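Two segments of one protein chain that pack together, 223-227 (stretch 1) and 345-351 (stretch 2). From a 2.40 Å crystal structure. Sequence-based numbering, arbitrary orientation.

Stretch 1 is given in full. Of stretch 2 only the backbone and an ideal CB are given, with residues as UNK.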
ATOM      1  N   GLU A 223      -3.639 -23.507  -1.624  1.00 74.50           N
ATOM      2  CA  GLU A 223      -3.674 -23.703  -0.186  1.00 68.22           C
ATOM      3  C   GLU A 223      -2.453 -23.055   0.448  1.00 72.79           C
ATOM      4  O   GLU A 223      -1.347 -23.137  -0.091  1.00 74.80           O
ATOM      5  CB  GLU A 223      -3.753 -25.205   0.156  1.00 61.17           C
ATOM      6  CG  GLU A 223      -5.162 -25.758   0.001  1.00 70.19           C
ATOM      7  CD  GLU A 223      -5.288 -27.239   0.377  1.00 86.45           C
ATOM      8  OE1 GLU A 223      -5.053 -28.113  -0.495  1.00 93.57           O
ATOM      9  OE2 GLU A 223      -5.622 -27.534   1.551  1.00 89.12           O
ATOM     10  N   PHE A 224      -2.665 -22.394   1.582  1.00 65.92           N
ATOM     11  CA  PHE A 224      -1.596 -21.695   2.271  1.00 70.26           C
ATOM     12  C   PHE A 224      -1.202 -22.517   3.486  1.00 66.39           C
ATOM     13  O   PHE A 224      -2.055 -22.856   4.316  1.00 69.14           O
ATOM     14  CB  PHE A 224      -2.018 -20.275   2.682  1.00 70.87           C
ATOM     15  CG  PHE A 224      -2.255 -19.342   1.519  1.00 73.31           C
ATOM     16  CD1 PHE A 224      -1.213 -18.610   0.974  1.00 78.61           C
ATOM     17  CD2 PHE A 224      -3.522 -19.181   0.983  1.00 75.71           C
ATOM     18  CE1 PHE A 224      -1.435 -17.732  -0.079  1.00 76.34           C
ATOM     19  CE2 PHE A 224      -3.744 -18.314  -0.076  1.00 74.71           C
ATOM     20  CZ  PHE A 224      -2.702 -17.596  -0.606  1.00 73.41           C
ATOM     21  N   SER A 225       0.090 -22.824   3.597  1.00 63.03           N
ATOM     22  CA  SER A 225       0.580 -23.476   4.802  1.00 74.33           C
ATOM     23  C   SER A 225       2.035 -23.094   5.033  1.00 78.42           C
ATOM     24  O   SER A 225       2.777 -22.815   4.087  1.00 82.58           O
ATOM     25  CB  SER A 225       0.454 -25.006   4.724  1.00 65.36           C
ATOM     26  OG  SER A 225       1.243 -25.617   5.736  1.00 78.25           O
ATOM     27  N   THR A 226       2.434 -23.114   6.298  1.00 81.40           N
ATOM     28  CA  THR A 226       3.805 -22.864   6.736  1.00 99.06           C
ATOM     29  C   THR A 226       4.659 -24.137   6.833  1.00107.33           C
ATOM     30  O   THR A 226       5.426 -24.254   7.788  1.00110.41           O
ATOM     31  CB  THR A 226       3.742 -22.144   8.081  1.00107.46           C
ATOM     32  OG1 THR A 226       5.036 -22.129   8.698  1.00115.16           O
ATOM     33  CG2 THR A 226       2.750 -22.859   8.996  1.00102.30           C
ATOM     34  N   GLU A 227       4.576 -25.101   5.911  1.00108.09           N
ATOM     35  CA  GLU A 227       5.423 -26.286   5.981  1.00116.78           C
ATOM     36  C   GLU A 227       5.338 -27.020   4.640  1.00116.00           C
ATOM     37  O   GLU A 227       4.297 -26.943   3.976  1.00130.70           O
ATOM     38  CB  GLU A 227       5.002 -27.188   7.169  1.00126.34           C
ATOM     39  CG  GLU A 227       5.923 -28.398   7.336  1.00136.09           C
ATOM     40  CD  GLU A 227       6.351 -28.755   8.761  1.00140.60           C
ATOM     41  OE1 GLU A 227       6.321 -29.950   9.091  1.00135.43           O
ATOM     42  OE2 GLU A 227       6.768 -27.871   9.535  1.00144.51           O
ATOM     43  N   UNK A 345      -0.820  -8.805  -3.463  1.00 50.92           N
ATOM     44  CA  UNK A 345      -2.144  -9.424  -3.415  1.00 60.03           C
ATOM     45  C   UNK A 345      -2.180 -10.568  -2.407  1.00 58.60           C
ATOM     46  O   UNK A 345      -3.142 -10.686  -1.639  1.00 66.72           O
ATOM     47  CB  UNK A 345      -2.545  -9.933  -4.801  1.00 60.03           C
ATOM     48  N   UNK A 346      -1.136 -11.406  -2.362  1.00 58.46           N
ATOM     49  CA  UNK A 346      -1.180 -12.529  -1.418  1.00 69.38           C
ATOM     50  C   UNK A 346      -1.248 -12.035   0.026  1.00 63.41           C
ATOM     51  O   UNK A 346      -1.878 -12.679   0.877  1.00 48.71           O
ATOM     52  CB  UNK A 346       0.043 -13.429  -1.604  1.00 69.38           C
ATOM     53  N   UNK A 347      -0.650 -10.872   0.314  1.00 57.79           N
ATOM     54  CA  UNK A 347      -0.582 -10.425   1.704  1.00 61.28           C
ATOM     55  C   UNK A 347      -1.908  -9.898   2.213  1.00 58.48           C
ATOM     56  O   UNK A 347      -1.982  -9.517   3.384  1.00 60.67           O
ATOM     57  CB  UNK A 347       0.488  -9.342   1.855  1.00 61.28           C
ATOM     58  N   UNK A 348      -2.943  -9.847   1.371  1.00 58.56           N
ATOM     59  CA  UNK A 348      -4.306  -9.620   1.838  1.00 67.26           C
ATOM     60  C   UNK A 348      -5.042 -10.922   2.131  1.00 67.03           C
ATOM     61  O   UNK A 348      -6.223 -10.887   2.500  1.00 72.74           O
ATOM     62  CB  UNK A 348      -5.085  -8.809   0.800  1.00 67.26           C
ATOM     63  N   UNK A 349      -4.370 -12.062   1.984  1.00 51.10           N
ATOM     64  CA  UNK A 349      -4.971 -13.360   2.211  1.00 61.09           C
ATOM     65  C   UNK A 349      -4.360 -14.090   3.392  1.00 67.55           C
ATOM     66  O   UNK A 349      -5.080 -14.630   4.236  1.00 79.94           O
ATOM     67  CB  UNK A 349      -4.843 -14.219   0.951  1.00 61.09           C
ATOM     68  N   UNK A 350      -3.043 -14.097   3.490  1.00 65.36           N
ATOM     69  CA  UNK A 350      -2.390 -14.961   4.438  1.00 62.04           C
ATOM     70  C   UNK A 350      -1.046 -14.389   4.864  1.00 56.47           C
ATOM     71  O   UNK A 350      -0.335 -13.828   4.057  1.00 61.16           O
ATOM     72  CB  UNK A 350      -2.213 -16.360   3.844  1.00 62.04           C
ATOM     73  N   UNK A 351      -0.670 -14.569   6.135  1.00 73.95           N
ATOM     74  CA  UNK A 351      -1.476 -15.179   7.200  1.00 76.09           C
ATOM     75  C   UNK A 351      -2.570 -14.231   7.625  1.00 71.04           C
ATOM     76  O   UNK A 351      -2.549 -13.054   7.231  1.00 66.42           O
ATOM     77  CB  UNK A 351      -0.608 -15.556   8.402  1.00 76.09           C
TER

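What stretch 1 offers its partner is chiefly one side chain: Phe224 (chi1 m) points toward stretch 2, while Ser225 turns away and Glu223 lies out of reach.

Position 345 has helical backbone angles, and its ideal CB has nothing of stretch 1 within 5.5 Å. This contact leaves the choice open; the residue is Gln345, whose amide is hydrogen-bonded elsewhere in the structure.

At position 346, still helical, CA-to-CB points sideways, yet the ideal CB lies 4.8 Å from Phe224 CE1. An apolar chain long enough to bend back to the ring would suit: leucine, methionine, perhaps isoleucine. It is Leu346, with chi1 m and chi2 t, and its end comes nearer than its CB does, placing CD2 3.6 Å from Phe224 CZ. The methyl meets the edge of the ring, near its plane, so it abuts the tip of the phenylalanine without covering a face.

Positions 347 and 348 are both out of reach, and stretch 1 sets no demand on either. They are Ala347 and Leu348. The backbone turns here as the helix ends: Leu348 N bonds to Gln345 O at 3.1 Å.

Position 349 points toward stretch 1, with its ideal CB 4.3 Å from Phe224 CZ. Leucine, methionine, valine or even alanine could serve, since the CB itself already makes the approach. Leu349 fills the place, its CB 4.3 Å from Phe224 CZ; the contact is oblique and modest. Its backbone is held by a hydrogen bond from Leu349 N to Leu346 O of 2.8 Å.

Position 350 matters most. Its extended backbone (phi/psi -153/144) directs CA-to-CB toward stretch 1, and the ideal CB stands 3.8 Å from Phe224 CD1. Beyond lie the CB of Phe224 and the backbone leading to Thr226, a path that invites a flat aromatic such as phenylalanine or tyrosine, though a long, flexible methionine could also follow it. The residue is Tyr350, with chi1 t. Its CB sits over one face of the Phe224 ring, 4.0 Å from the centroid, and Phe224 CB returns the arrangement, 3.6 Å from the Tyr350 centroid. The rings themselves are slid apart: their planes lie at 16°, but with centroids 5.3 Å apart they barely overlap. The hydroxyl reaches the backbone at Thr226, with Tyr350 OH 3.8 Å from Thr226 N, a contact without a hydrogen bond.

Position 351 points away, and stretch 1 asks nothing of it. The peptide bond before it is cis, which strongly favours proline, and its phi of -73° agrees. It is Pro351, at the N-cap position right before a helix.

Stretch 2, residues 345-351: QLALLYP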
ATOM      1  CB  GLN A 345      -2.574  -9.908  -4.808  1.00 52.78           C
ATOM      2  CG  GLN A 345      -3.064  -8.761  -5.723  1.00 51.79           C
ATOM      3  CD  GLN A 345      -3.534  -9.249  -7.094  1.00 50.65           C
ATOM      4  OE1 GLN A 345      -4.532  -9.981  -7.195  1.00 61.25           O
ATOM      5  NE2 GLN A 345      -2.801  -8.865  -8.159  1.00 40.25           N
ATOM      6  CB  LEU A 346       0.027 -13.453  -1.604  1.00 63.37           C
ATOM      7  CG  LEU A 346      -0.001 -14.398  -2.810  1.00 66.16           C
ATOM      8  CD1 LEU A 346       1.166 -15.379  -2.758  1.00 68.58           C
ATOM      9  CD2 LEU A 346      -1.328 -15.140  -2.894  1.00 58.66           C
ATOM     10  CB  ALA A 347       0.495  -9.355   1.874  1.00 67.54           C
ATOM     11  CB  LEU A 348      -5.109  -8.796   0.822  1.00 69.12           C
ATOM     12  CG  LEU A 348      -4.666  -7.351   0.581  1.00 71.72           C
ATOM     13  CD1 LEU A 348      -3.441  -7.295  -0.262  1.00 74.49           C
ATOM     14  CD2 LEU A 348      -5.774  -6.513  -0.052  1.00 70.23           C
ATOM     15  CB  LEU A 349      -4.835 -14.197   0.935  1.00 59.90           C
ATOM     16  CG  LEU A 349      -5.692 -13.620  -0.182  1.00 70.33           C
ATOM     17  CD1 LEU A 349      -5.390 -14.327  -1.476  1.00 80.70           C
ATOM     18  CD2 LEU A 349      -7.156 -13.778   0.192  1.00 70.97           C
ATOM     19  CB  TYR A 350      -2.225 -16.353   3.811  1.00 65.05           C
ATOM     20  CG  TYR A 350      -1.563 -17.372   4.711  1.00 72.27           C
ATOM     21  CD1 TYR A 350      -2.318 -18.180   5.564  1.00 81.31           C
ATOM     22  CD2 TYR A 350      -0.183 -17.530   4.713  1.00 70.22           C
ATOM     23  CE1 TYR A 350      -1.712 -19.113   6.388  1.00 83.14           C
ATOM     24  CE2 TYR A 350       0.428 -18.443   5.544  1.00 81.51           C
ATOM     25  CZ  TYR A 350      -0.335 -19.241   6.371  1.00 88.79           C
ATOM     26  OH  TYR A 350       0.294 -20.157   7.186  1.00101.84           O
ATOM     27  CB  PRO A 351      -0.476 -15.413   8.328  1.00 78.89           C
ATOM     28  CG  PRO A 351       0.669 -14.512   8.036  1.00 81.39           C
ATOM     29  CD  PRO A 351       0.725 -14.349   6.544  1.00 79.09           C
TER
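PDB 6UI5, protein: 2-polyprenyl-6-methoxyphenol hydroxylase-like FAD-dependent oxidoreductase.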